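Local coordinates for protein Exo beta-1,2-glucooligosaccharide sophorohydrolase (non-reducing end) (Parabacteroides distasonis ATCC 8503, PDB 5Z06) that hydrolyses linear beta-1,2-glucan and beta-1,2-glucooligosaccharides of four or more units from the non-reducing end, releasing sophorose, at residues Y520-K525 against N560-K565; L524-S529 against K552-F557; V528-P533 against E601-R606; A616-P621 against A669-M674. One frame throughout, in Å; residues are numbered along the deposited sequence.

Interaction 1: Y520-K525 against N560-K565; sequences YGENLK and NQKMAK
Glu522 meets Lys562 and Lys565 where a two-stranded beta-hairpin, strands 518-519 and 522-523, lies over helix 556-573 of the glycoamylase-like domain. The two carboxylate oxygens take different roles. Glu522 OE2 forms a salt bridge with Lys565 NZ (3.1 Å), which approaches from above the carboxylate plane, 48° out of it. Glu522 OE1 instead rests on the aliphatic stem of Lys562, 3.3 Å from its CG, while Lys562 NZ stays 5.0 Å from Glu522 OE1. Extended beyond CG, the Lys562 chain runs past Glu522, and its NZ makes a short, 2.6 Å hydrogen bond to Asn523 O; the C=O...N angle of 164° puts the donor nearly on the line of the carbonyl. Next to these polar contacts, Leu524 CD1 packs 3.8 Å from both Lys562 CB and Met563 CG. In the second shell, Asn523 ND2 bonds Gly516 O and Thr518 OG1, on and just before the partner strand, and Arg569 bonds Tyr520 O. Lys525 NZ comes within 4.1 Å of Lys562 NZ, a repulsion probably eased by the salt bridge of Lys525 to Glu558. Water 1 accepts a hydrogen bond from Lys562 NZ at 3.0 Å.

Interaction 2: L524-S529 against K552-F557; sequences LKVGVS and KYTNYF
Val526 meets two tyrosine side chains in different ways. Its CG1 comes to the edge of the Tyr556 ring, near the ring plane, with Tyr556 OH the closest atom to Val526 CG1 at 3.8 Å. One face of that ring carries Thr554 CG2, 3.5 Å above the plane and offset toward the rim. On the Tyr553 ring, Lys552 CG sits 3.6 Å above the centre of one face, whereas Val526 CG2 approaches obliquely and makes its nearest contact, 3.6 Å, with Tyr553 CB. Val526 CG2 also touches Thr554 CG2 at 3.6 Å, so this one methyl packs against both residues. Thr554 has OG1 anti to its backbone N (chi1 -177°), which leaves CG2 between N and the carbonyl carbon and facing the valine; Thr554 OG1 itself donates to Asn555 O (2.7 Å) from 41° above the carbonyl plane. Beside them the stem of Lys525 runs past the backbone, its CD 3.4 Å from Tyr553 O. Water 1 adds a weak bridge between Lys525 N and Thr554 OG1. Asn555 is the N-cap of helix 556-573, its OD1 bonding Glu558 N, and Tyr556 OH is held by Tyr513 and Asp551. The contact therefore joins the loop after strand 522-523 to the start of helix 556-573, where Asn559 ND2 bonds Val526 O, while Tyr487 of helix 485-490 packs on Tyr553.

Interaction 3: V528-P533 against E601-R606; sequences VSNGGP and EPMPHR
Ser529 and Asn530 face 601-606 from the centre of a type II' beta turn, Val528 to Gly531, in which Ser529 takes a positive phi (54°) at a position more usually held by glycine. Asn530 CG lies between its backbone N and carbonyl carbon (chi1 64°), directed toward the inverse gamma turn centred on Pro602. Asn530 ND2 donates to Pro602 O at 2.7 Å in a nearly straight bond (168°), with the acceptor close to the amide plane. The other end of the amide works through solvent: water 3 donates to Asn530 OD1 (2.7 Å) and to Glu601 OE1 (2.6 Å), and accepts from Gly532 N (2.8 Å). Water 2 accepts from Ser529 OG at 2.6 Å and donates to Glu601 OE1 at 2.7 Å. Met603, bent at chi2 and chi3, slides past Asn530 in the opposite direction and brings SD to 3.6 Å from Asn530 ND2. Glu601 lies alongside Pro533, its CG 3.7 Å from Pro533 N. Outside, Trp504 of helix 495-505 packs on Glu601 and Tyr570 of helix 556-573 on Pro602. The bonding suggests that the two waters are part of this buried junction of loops: both protons of water 3 are used, and Glu601 OE1 receives one bond from each water.

Interaction 4: A616-P621 against A669-M674; sequences ALASFP and APVTVM
Met674 of helix 665-680 packs against Ala618 and Pro621, in the type I beta turn (Leu617 to Phe620) and the residue after it that close helix 614-617, a helix-to-turn contact within the glycoamylase-like domain. From its root outward, Met674 CB lies only 3.0 Å from Ala618 O, a tight approach. Met674 CG, anti to its own carbonyl carbon (chi1 -64°), keeps to the same oxygen, 3.1 Å from Ala618 O. The chain then bends at chi2 and chi3: Met674 SD passes Pro621 CG at 4.0 Å, and Met674 CE turns back to within 3.7 Å of Ala618 O. The side chain thus curls round one carbonyl, crossing the proline at about a right angle, while Pro621 CG also reaches Met674 O at 3.3 Å. The backbones are close where Ala618 lies, with Ala618 CA and Val671 CA 4.2 Å apart, consistent with its small side chain. The helix is kinked here, the nitrogens of Pro670 and Val671 lacking bonds to the preceding turn. Farther out, Val671 also packs on helix 284-297 and Pro670 on helix 323-338, placing the contact deep among helices. Across it, Ala618 CB meets Pro670 CB at 3.6 Å, and Leu617 CB touches Val671 CG1 at 3.7 Å.

Overall arrangement
Interactions 1 and 2 share Leu524, Lys525 and water 1 and use helix 556-573, their centres about 9 Å apart; interaction 3 continues along the same loop, with Val528 and Ser529 common to it and interaction 2. Leu524, common to interactions 1 and 2, also touches interaction 3, its CD2 3.7 Å from Asn530 C. Burial alone does not set the chemistry. Interaction 1, partly buried, draws mainly on lysine side chains, in a salt bridge and a bond to a carbonyl; interaction 2 is buried and mostly apolar, with a weak water bridge; interaction 3 is buried yet polar, its loops joined by one direct side-chain hydrogen bond and two waters; interaction 4, nearest the chain's centre, is packing of wholly buried residues. Phe557 CE1, 3.3 Å from Pro621 O, links interaction 2 to interaction 4.

Interaction 1: Y520-K525 against N560-K565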
loop_
_atom_site.group_PDB
_atom_site.type_symbol
_atom_site.label_atom_id
_atom_site.label_comp_id
_atom_site.label_asym_id
_atom_site.label_seq_id
_atom_site.Cartn_x
_atom_site.Cartn_y
_atom_site.Cartn_z
ATOM N N TYR A 520 -5.204 25.414 -14.819
ATOM C CA TYR A 520 -5.061 26.143 -13.566
ATOM C C TYR A 520 -3.940 27.159 -13.719
ATOM O O TYR A 520 -3.103 27.340 -12.827
ATOM C CB TYR A 520 -4.821 25.161 -12.409
ATOM C CG TYR A 520 -5.854 24.064 -12.464
ATOM C CD1 TYR A 520 -7.150 24.291 -12.014
ATOM C CD2 TYR A 520 -5.574 22.840 -13.045
ATOM C CE1 TYR A 520 -8.128 23.331 -12.124
ATOM C CE2 TYR A 520 -6.553 21.863 -13.131
ATOM C CZ TYR A 520 -7.834 22.129 -12.679
ATOM O OH TYR A 520 -8.831 21.192 -12.754
ATOM N N GLY A 521 -3.915 27.797 -14.893
ATOM C CA GLY A 521 -2.964 28.869 -15.164
ATOM C C GLY A 521 -1.543 28.470 -15.468
ATOM O O GLY A 521 -0.720 29.351 -15.744
ATOM N N GLU A 522 -1.257 27.163 -15.424
ATOM C CA GLU A 522 0.058 26.625 -15.717
ATOM C C GLU A 522 0.048 26.066 -17.113
ATOM O O GLU A 522 -0.701 25.131 -17.400
ATOM C CB GLU A 522 0.423 25.510 -14.750
ATOM C CG GLU A 522 0.615 25.975 -13.320
ATOM C CD GLU A 522 1.786 26.903 -13.150
ATOM O OE1 GLU A 522 2.713 26.855 -13.972
ATOM O OE2 GLU A 522 1.788 27.689 -12.185
ATOM N N ASN A 523 0.891 26.637 -17.971
ATOM C CA ASN A 523 1.064 26.121 -19.288
ATOM C C ASN A 523 1.977 24.910 -19.297
ATOM O O ASN A 523 3.166 25.021 -19.025
ATOM C CB ASN A 523 1.636 27.135 -20.231
ATOM C CG ASN A 523 1.580 26.621 -21.626
ATOM O OD1 ASN A 523 2.505 25.963 -22.080
ATOM N ND2 ASN A 523 0.431 26.773 -22.256
ATOM N N LEU A 524 1.408 23.780 -19.684
ATOM C CA LEU A 524 2.085 22.515 -19.639
ATOM C C LEU A 524 2.714 22.248 -20.993
ATOM O O LEU A 524 2.001 21.976 -21.952
ATOM C CB LEU A 524 1.056 21.423 -19.295
ATOM C CG LEU A 524 1.583 20.145 -18.694
ATOM C CD1 LEU A 524 2.367 20.429 -17.411
ATOM C CD2 LEU A 524 0.424 19.193 -18.427
ATOM N N LYS A 525 4.039 22.341 -21.084
ATOM C CA LYS A 525 4.718 22.075 -22.357
ATOM C C LYS A 525 4.612 20.623 -22.796
ATOM O O LYS A 525 4.431 20.320 -23.970
ATOM C CB LYS A 525 6.176 22.493 -22.284
ATOM C CG LYS A 525 6.375 24.006 -22.269
ATOM C CD LYS A 525 7.834 24.337 -21.989
ATOM C CE LYS A 525 8.145 25.814 -22.123
ATOM N NZ LYS A 525 8.336 26.448 -20.793
ATOM N N ASN A 560 7.414 19.039 -14.620
ATOM C CA ASN A 560 6.931 18.180 -13.543
ATOM C C ASN A 560 6.303 19.031 -12.447
ATOM O O ASN A 560 5.220 18.725 -11.962
ATOM C CB ASN A 560 8.068 17.342 -12.939
ATOM C CG ASN A 560 8.553 16.252 -13.866
ATOM O OD1 ASN A 560 8.055 16.091 -14.985
ATOM N ND2 ASN A 560 9.553 15.509 -13.412
ATOM N N GLN A 561 6.986 20.106 -12.077
ATOM C CA GLN A 561 6.492 20.979 -11.019
ATOM C C GLN A 561 5.125 21.542 -11.381
ATOM O O GLN A 561 4.252 21.638 -10.526
ATOM C CB GLN A 561 7.479 22.097 -10.739
ATOM C CG GLN A 561 7.053 23.093 -9.672
ATOM C CD GLN A 561 8.037 24.221 -9.555
ATOM O OE1 GLN A 561 8.319 24.901 -10.542
ATOM N NE2 GLN A 561 8.571 24.427 -8.363
ATOM N N LYS A 562 4.953 21.902 -12.646
ATOM C CA LYS A 562 3.661 22.319 -13.135
ATOM C C LYS A 562 2.601 21.265 -12.936
ATOM O O LYS A 562 1.480 21.600 -12.545
ATOM C CB LYS A 562 3.724 22.683 -14.610
ATOM C CG LYS A 562 4.268 24.069 -14.822
ATOM C CD LYS A 562 4.485 24.308 -16.288
ATOM C CE LYS A 562 5.147 25.638 -16.532
ATOM N NZ LYS A 562 5.386 25.731 -17.989
ATOM N N MET A 563 2.943 20.008 -13.219
ATOM C CA MET A 563 2.013 18.923 -12.963
ATOM C C MET A 563 1.596 18.852 -11.483
ATOM O O MET A 563 0.420 18.707 -11.174
ATOM C CB MET A 563 2.570 17.606 -13.454
ATOM C CG MET A 563 2.695 17.585 -14.969
ATOM S SD MET A 563 3.424 16.048 -15.547
ATOM C CE MET A 563 3.323 16.288 -17.312
ATOM N N ALA A 564 2.552 18.977 -10.576
ATOM C CA ALA A 564 2.241 18.971 -9.164
ATOM C C ALA A 564 1.299 20.110 -8.821
ATOM O O ALA A 564 0.281 19.900 -8.167
ATOM C CB ALA A 564 3.502 19.047 -8.330
ATOM N N LYS A 565 1.626 21.315 -9.273
ATOM C CA LYS A 565 0.782 22.468 -8.990
ATOM C C LYS A 565 -0.610 22.344 -9.571
ATOM O O LYS A 565 -1.562 22.790 -8.960
ATOM C CB LYS A 565 1.427 23.728 -9.529
ATOM C CG LYS A 565 2.586 24.209 -8.676
ATOM C CD LYS A 565 3.410 25.229 -9.436
ATOM C CE LYS A 565 3.314 26.624 -8.868
ATOM N NZ LYS A 565 3.842 27.588 -9.869
HETATM O O HOH W 1 6.623 23.138 -18.886
#

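Interaction 2: L524-S529 against K552-F557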
loop_
_atom_site.group_PDB
_atom_site.type_symbol
_atom_site.label_atom_id
_atom_site.label_comp_id
_atom_site.label_asym_id
_atom_site.label_seq_id
_atom_site.Cartn_x
_atom_site.Cartn_y
_atom_site.Cartn_z
ATOM N N LEU A 524 1.408 23.780 -19.684
ATOM C CA LEU A 524 2.085 22.515 -19.639
ATOM C C LEU A 524 2.714 22.248 -20.993
ATOM O O LEU A 524 2.001 21.976 -21.952
ATOM C CB LEU A 524 1.056 21.423 -19.295
ATOM C CG LEU A 524 1.583 20.145 -18.694
ATOM C CD1 LEU A 524 2.367 20.429 -17.411
ATOM C CD2 LEU A 524 0.424 19.193 -18.427
ATOM N N LYS A 525 4.039 22.341 -21.084
ATOM C CA LYS A 525 4.718 22.075 -22.357
ATOM C C LYS A 525 4.612 20.623 -22.796
ATOM O O LYS A 525 4.431 20.320 -23.970
ATOM C CB LYS A 525 6.176 22.493 -22.284
ATOM C CG LYS A 525 6.375 24.006 -22.269
ATOM C CD LYS A 525 7.834 24.337 -21.989
ATOM C CE LYS A 525 8.145 25.814 -22.123
ATOM N NZ LYS A 525 8.336 26.448 -20.793
ATOM N N VAL A 526 4.708 19.711 -21.850
ATOM C CA VAL A 526 4.676 18.297 -22.153
ATOM C C VAL A 526 3.703 17.628 -21.208
ATOM O O VAL A 526 3.557 18.018 -20.047
ATOM C CB VAL A 526 6.073 17.712 -21.968
ATOM C CG1 VAL A 526 6.048 16.183 -21.914
ATOM C CG2 VAL A 526 6.992 18.202 -23.078
ATOM N N GLY A 527 3.069 16.587 -21.693
ATOM C CA GLY A 527 2.295 15.734 -20.833
ATOM C C GLY A 527 0.953 15.410 -21.418
ATOM O O GLY A 527 0.290 16.266 -22.015
ATOM N N VAL A 528 0.537 14.175 -21.202
ATOM C CA VAL A 528 -0.778 13.730 -21.594
ATOM C C VAL A 528 -1.743 14.384 -20.638
ATOM O O VAL A 528 -1.497 14.439 -19.423
ATOM C CB VAL A 528 -0.915 12.215 -21.451
ATOM C CG1 VAL A 528 -2.367 11.776 -21.653
ATOM C CG2 VAL A 528 -0.003 11.516 -22.453
ATOM N N SER A 529 -2.848 14.871 -21.187
ATOM C CA SER A 529 -3.894 15.467 -20.382
ATOM C C SER A 529 -3.271 16.558 -19.520
ATOM O O SER A 529 -2.418 17.301 -20.037
ATOM C CB SER A 529 -4.623 14.380 -19.594
ATOM O OG SER A 529 -5.793 14.909 -19.032
ATOM N N LYS A 552 14.202 18.796 -26.057
ATOM C CA LYS A 552 13.908 19.913 -26.961
ATOM C C LYS A 552 12.618 20.677 -26.599
ATOM O O LYS A 552 12.451 21.824 -26.977
ATOM C CB LYS A 552 13.928 19.447 -28.417
ATOM C CG LYS A 552 12.728 18.660 -28.918
ATOM C CD LYS A 552 13.085 17.851 -30.185
ATOM C CE LYS A 552 12.001 17.848 -31.266
ATOM N NZ LYS A 552 12.142 19.007 -32.198
ATOM N N TYR A 553 11.751 20.047 -25.814
ATOM C CA TYR A 553 10.453 20.612 -25.414
ATOM C C TYR A 553 10.403 21.364 -24.100
ATOM O O TYR A 553 9.757 22.385 -24.011
ATOM C CB TYR A 553 9.474 19.479 -25.297
ATOM C CG TYR A 553 9.413 18.660 -26.534
ATOM C CD1 TYR A 553 9.035 19.232 -27.742
ATOM C CD2 TYR A 553 9.741 17.327 -26.515
ATOM C CE1 TYR A 553 8.963 18.475 -28.901
ATOM C CE2 TYR A 553 9.669 16.564 -27.662
ATOM C CZ TYR A 553 9.276 17.138 -28.853
ATOM O OH TYR A 553 9.206 16.359 -29.991
ATOM N N THR A 554 11.054 20.843 -23.071
ATOM C CA THR A 554 10.975 21.439 -21.754
ATOM C C THR A 554 12.103 20.949 -20.883
ATOM O O THR A 554 12.656 19.861 -21.107
ATOM C CB THR A 554 9.614 21.089 -21.052
ATOM O OG1 THR A 554 9.516 21.750 -19.781
ATOM C CG2 THR A 554 9.438 19.569 -20.853
ATOM N N ASN A 555 12.422 21.748 -19.879
ATOM C CA ASN A 555 13.125 21.262 -18.710
ATOM C C ASN A 555 12.115 20.469 -17.844
ATOM O O ASN A 555 10.980 20.918 -17.669
ATOM C CB ASN A 555 13.644 22.423 -17.924
ATOM C CG ASN A 555 14.261 21.987 -16.633
ATOM O OD1 ASN A 555 13.635 22.072 -15.566
ATOM N ND2 ASN A 555 15.474 21.455 -16.719
ATOM N N TYR A 556 12.523 19.324 -17.294
ATOM C CA TYR A 556 11.577 18.462 -16.570
ATOM C C TYR A 556 11.235 18.876 -15.141
ATOM O O TYR A 556 10.111 18.672 -14.723
ATOM C CB TYR A 556 11.894 16.948 -16.737
ATOM C CG TYR A 556 11.383 16.576 -18.072
ATOM C CD1 TYR A 556 10.045 16.284 -18.255
ATOM C CD2 TYR A 556 12.177 16.727 -19.186
ATOM C CE1 TYR A 556 9.528 16.049 -19.506
ATOM C CE2 TYR A 556 11.679 16.483 -20.453
ATOM C CZ TYR A 556 10.352 16.158 -20.613
ATOM O OH TYR A 556 9.851 15.921 -21.864
ATOM N N PHE A 557 12.139 19.502 -14.409
ATOM C CA PHE A 557 11.742 20.021 -13.123
ATOM C C PHE A 557 10.612 21.031 -13.336
ATOM O O PHE A 557 9.634 21.010 -12.614
ATOM C CB PHE A 557 12.865 20.730 -12.385
ATOM C CG PHE A 557 12.414 21.306 -11.081
ATOM C CD1 PHE A 557 12.261 20.474 -9.968
ATOM C CD2 PHE A 557 12.043 22.642 -10.976
ATOM C CE1 PHE A 557 11.797 20.986 -8.770
ATOM C CE2 PHE A 557 11.581 23.158 -9.771
ATOM C CZ PHE A 557 11.459 22.335 -8.670
HETATM O O HOH W 1 6.623 23.138 -18.886
#

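Interaction 3: V528-P533 against E601-R606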
loop_
_atom_site.group_PDB
_atom_site.type_symbol
_atom_site.label_atom_id
_atom_site.label_comp_id
_atom_site.label_asym_id
_atom_site.label_seq_id
_atom_site.Cartn_x
_atom_site.Cartn_y
_atom_site.Cartn_z
ATOM N N VAL A 528 0.537 14.175 -21.202
ATOM C CA VAL A 528 -0.778 13.730 -21.594
ATOM C C VAL A 528 -1.743 14.384 -20.638
ATOM O O VAL A 528 -1.497 14.439 -19.423
ATOM C CB VAL A 528 -0.915 12.215 -21.451
ATOM C CG1 VAL A 528 -2.367 11.776 -21.653
ATOM C CG2 VAL A 528 -0.003 11.516 -22.453
ATOM N N SER A 529 -2.848 14.871 -21.187
ATOM C CA SER A 529 -3.894 15.467 -20.382
ATOM C C SER A 529 -3.271 16.558 -19.520
ATOM O O SER A 529 -2.418 17.301 -20.037
ATOM C CB SER A 529 -4.623 14.380 -19.594
ATOM O OG SER A 529 -5.793 14.909 -19.032
ATOM N N ASN A 530 -3.656 16.683 -18.244
ATOM C CA ASN A 530 -3.022 17.664 -17.370
ATOM C C ASN A 530 -1.905 17.091 -16.508
ATOM O O ASN A 530 -1.523 17.707 -15.520
ATOM C CB ASN A 530 -4.050 18.483 -16.558
ATOM C CG ASN A 530 -4.854 17.656 -15.580
ATOM O OD1 ASN A 530 -4.694 16.443 -15.477
ATOM N ND2 ASN A 530 -5.730 18.327 -14.847
ATOM N N GLY A 531 -1.357 15.943 -16.919
ATOM C CA GLY A 531 -0.153 15.370 -16.313
ATOM C C GLY A 531 -0.236 13.891 -15.981
ATOM O O GLY A 531 0.791 13.240 -15.776
ATOM N N GLY A 532 -1.461 13.363 -15.917
ATOM C CA GLY A 532 -1.676 11.992 -15.570
ATOM C C GLY A 532 -1.595 11.826 -14.059
ATOM O O GLY A 532 -1.549 12.813 -13.309
ATOM N N PRO A 533 -1.598 10.566 -13.597
ATOM C CA PRO A 533 -1.372 10.330 -12.187
ATOM C C PRO A 533 -0.093 11.002 -11.770
ATOM O O PRO A 533 0.894 10.991 -12.521
ATOM C CB PRO A 533 -1.224 8.817 -12.094
ATOM C CG PRO A 533 -1.839 8.274 -13.342
ATOM C CD PRO A 533 -1.645 9.325 -14.377
ATOM N N GLU A 601 -6.178 10.826 -11.343
ATOM C CA GLU A 601 -5.575 12.035 -11.930
ATOM C C GLU A 601 -6.406 13.220 -11.487
ATOM O O GLU A 601 -7.561 13.023 -11.110
ATOM C CB GLU A 601 -5.607 11.990 -13.471
ATOM C CG GLU A 601 -5.265 10.667 -14.113
ATOM C CD GLU A 601 -5.522 10.677 -15.613
ATOM O OE1 GLU A 601 -5.698 11.774 -16.189
ATOM O OE2 GLU A 601 -5.521 9.576 -16.199
ATOM N N PRO A 602 -5.864 14.454 -11.618
ATOM C CA PRO A 602 -6.684 15.644 -11.389
ATOM C C PRO A 602 -7.583 15.906 -12.605
ATOM O O PRO A 602 -7.432 16.903 -13.326
ATOM C CB PRO A 602 -5.641 16.752 -11.167
ATOM C CG PRO A 602 -4.461 16.327 -11.974
ATOM C CD PRO A 602 -4.465 14.813 -11.961
ATOM N N MET A 603 -8.514 14.985 -12.803
ATOM C CA MET A 603 -9.490 15.020 -13.880
ATOM C C MET A 603 -10.739 14.335 -13.326
ATOM O O MET A 603 -10.601 13.274 -12.696
ATOM C CB MET A 603 -8.967 14.218 -15.075
ATOM C CG MET A 603 -7.780 14.847 -15.798
ATOM S SD MET A 603 -8.198 16.410 -16.599
ATOM C CE MET A 603 -9.138 15.778 -17.994
ATOM N N PRO A 604 -11.949 14.903 -13.572
ATOM C CA PRO A 604 -13.197 14.308 -13.031
ATOM C C PRO A 604 -13.338 12.814 -13.200
ATOM O O PRO A 604 -13.753 12.129 -12.278
ATOM C CB PRO A 604 -14.294 15.023 -13.815
ATOM C CG PRO A 604 -13.715 16.393 -14.074
ATOM C CD PRO A 604 -12.215 16.223 -14.184
ATOM N N HIS A 605 -12.969 12.315 -14.368
ATOM C CA HIS A 605 -13.142 10.891 -14.697
ATOM C C HIS A 605 -12.088 9.974 -14.052
ATOM O O HIS A 605 -12.154 8.749 -14.200
ATOM C CB HIS A 605 -13.155 10.701 -16.208
ATOM C CG HIS A 605 -11.798 10.774 -16.839
ATOM N ND1 HIS A 605 -11.031 11.915 -16.816
ATOM C CD2 HIS A 605 -11.064 9.836 -17.486
ATOM C CE1 HIS A 605 -9.894 11.687 -17.445
ATOM N NE2 HIS A 605 -9.876 10.424 -17.842
ATOM N N ARG A 606 -11.115 10.559 -13.361
ATOM C CA ARG A 606 -10.101 9.816 -12.664
ATOM C C ARG A 606 -10.009 10.367 -11.250
ATOM O O ARG A 606 -8.934 10.399 -10.647
ATOM C CB ARG A 606 -8.770 9.942 -13.418
ATOM C CG ARG A 606 -8.790 9.294 -14.794
ATOM C CD ARG A 606 -8.550 7.784 -14.737
ATOM N NE ARG A 606 -8.736 7.179 -16.056
ATOM C CZ ARG A 606 -9.883 6.690 -16.533
ATOM N NH1 ARG A 606 -10.987 6.652 -15.789
ATOM N NH2 ARG A 606 -9.909 6.185 -17.763
HETATM O O HOH W 2 -6.973 12.662 -18.375
HETATM O O HOH W 3 -4.169 13.851 -16.097
#

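Interaction 4: A616-P621 against A669-M674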
loop_
_atom_site.group_PDB
_atom_site.type_symbol
_atom_site.label_atom_id
_atom_site.label_comp_id
_atom_site.label_asym_id
_atom_site.label_seq_id
_atom_site.Cartn_x
_atom_site.Cartn_y
_atom_site.Cartn_z
ATOM N N ALA A 616 1.140 13.914 -2.901
ATOM C CA ALA A 616 1.674 15.184 -2.384
ATOM C C ALA A 616 3.081 15.014 -1.837
ATOM O O ALA A 616 3.978 15.851 -2.059
ATOM C CB ALA A 616 0.780 15.737 -1.293
ATOM N N LEU A 617 3.281 13.925 -1.121
ATOM C CA LEU A 617 4.463 13.818 -0.283
ATOM C C LEU A 617 5.710 13.592 -1.105
ATOM O O LEU A 617 6.739 14.207 -0.852
ATOM C CB LEU A 617 4.277 12.729 0.752
ATOM C CG LEU A 617 3.116 13.031 1.704
ATOM C CD1 LEU A 617 2.827 11.792 2.522
ATOM C CD2 LEU A 617 3.422 14.223 2.592
ATOM N N ALA A 618 5.618 12.749 -2.122
ATOM C CA ALA A 618 6.757 12.520 -3.001
ATOM C C ALA A 618 6.931 13.657 -4.012
ATOM O O ALA A 618 7.862 13.645 -4.809
ATOM C CB ALA A 618 6.628 11.179 -3.703
ATOM N N SER A 619 6.007 14.619 -4.001
ATOM C CA SER A 619 6.140 15.824 -4.786
ATOM C C SER A 619 6.940 16.904 -4.089
ATOM O O SER A 619 7.136 17.962 -4.662
ATOM C CB SER A 619 4.764 16.351 -5.196
ATOM O OG SER A 619 4.143 15.420 -6.057
ATOM N N PHE A 620 7.405 16.645 -2.867
ATOM C CA PHE A 620 8.182 17.619 -2.109
ATOM C C PHE A 620 9.155 18.519 -2.884
ATOM O O PHE A 620 9.076 19.745 -2.759
ATOM C CB PHE A 620 8.927 16.959 -0.939
ATOM C CG PHE A 620 8.405 17.384 0.371
ATOM C CD1 PHE A 620 8.779 18.605 0.888
ATOM C CD2 PHE A 620 7.445 16.627 1.036
ATOM C CE1 PHE A 620 8.252 19.060 2.079
ATOM C CE2 PHE A 620 6.915 17.064 2.228
ATOM C CZ PHE A 620 7.317 18.279 2.745
ATOM N N PRO A 621 10.044 17.940 -3.705
ATOM C CA PRO A 621 11.053 18.805 -4.362
ATOM C C PRO A 621 10.462 19.814 -5.310
ATOM O O PRO A 621 11.079 20.820 -5.565
ATOM C CB PRO A 621 11.920 17.830 -5.146
ATOM C CG PRO A 621 11.550 16.487 -4.687
ATOM C CD PRO A 621 10.191 16.536 -4.081
ATOM N N ALA A 669 8.422 4.514 -0.593
ATOM C CA ALA A 669 9.816 4.938 -0.798
ATOM C C ALA A 669 9.912 6.296 -1.494
ATOM O O ALA A 669 10.760 7.132 -1.115
ATOM C CB ALA A 669 10.608 3.896 -1.567
ATOM N N PRO A 670 9.043 6.549 -2.503
ATOM C CA PRO A 670 9.137 7.862 -3.121
ATOM C C PRO A 670 9.016 8.987 -2.139
ATOM O O PRO A 670 9.609 10.040 -2.350
ATOM C CB PRO A 670 7.970 7.867 -4.102
ATOM C CG PRO A 670 8.022 6.470 -4.607
ATOM C CD PRO A 670 8.233 5.654 -3.341
ATOM N N VAL A 671 8.284 8.762 -1.061
ATOM C CA VAL A 671 8.111 9.809 -0.069
ATOM C C VAL A 671 9.459 10.071 0.618
ATOM O O VAL A 671 9.937 11.211 0.667
ATOM C CB VAL A 671 7.031 9.435 0.948
ATOM C CG1 VAL A 671 6.927 10.510 2.045
ATOM C CG2 VAL A 671 5.699 9.230 0.219
ATOM N N THR A 672 10.081 9.012 1.104
ATOM C CA THR A 672 11.401 9.152 1.732
ATOM C C THR A 672 12.376 9.805 0.768
ATOM O O THR A 672 13.061 10.750 1.113
ATOM C CB THR A 672 11.937 7.793 2.156
ATOM O OG1 THR A 672 11.001 7.191 3.059
ATOM C CG2 THR A 672 13.329 7.905 2.849
ATOM N N VAL A 673 12.391 9.308 -0.462
ATOM C CA VAL A 673 13.414 9.659 -1.416
ATOM C C VAL A 673 13.251 11.084 -1.879
ATOM O O VAL A 673 14.220 11.830 -1.923
ATOM C CB VAL A 673 13.368 8.725 -2.632
ATOM C CG1 VAL A 673 14.240 9.270 -3.765
ATOM C CG2 VAL A 673 13.833 7.341 -2.229
ATOM N N MET A 674 12.023 11.460 -2.239
ATOM C CA MET A 674 11.788 12.817 -2.740
ATOM C C MET A 674 11.831 13.827 -1.619
ATOM O O MET A 674 12.261 14.952 -1.822
ATOM C CB MET A 674 10.479 12.891 -3.515
ATOM C CG MET A 674 10.547 12.032 -4.760
ATOM S SD MET A 674 11.765 12.692 -5.907
ATOM C CE MET A 674 10.695 13.314 -7.189
#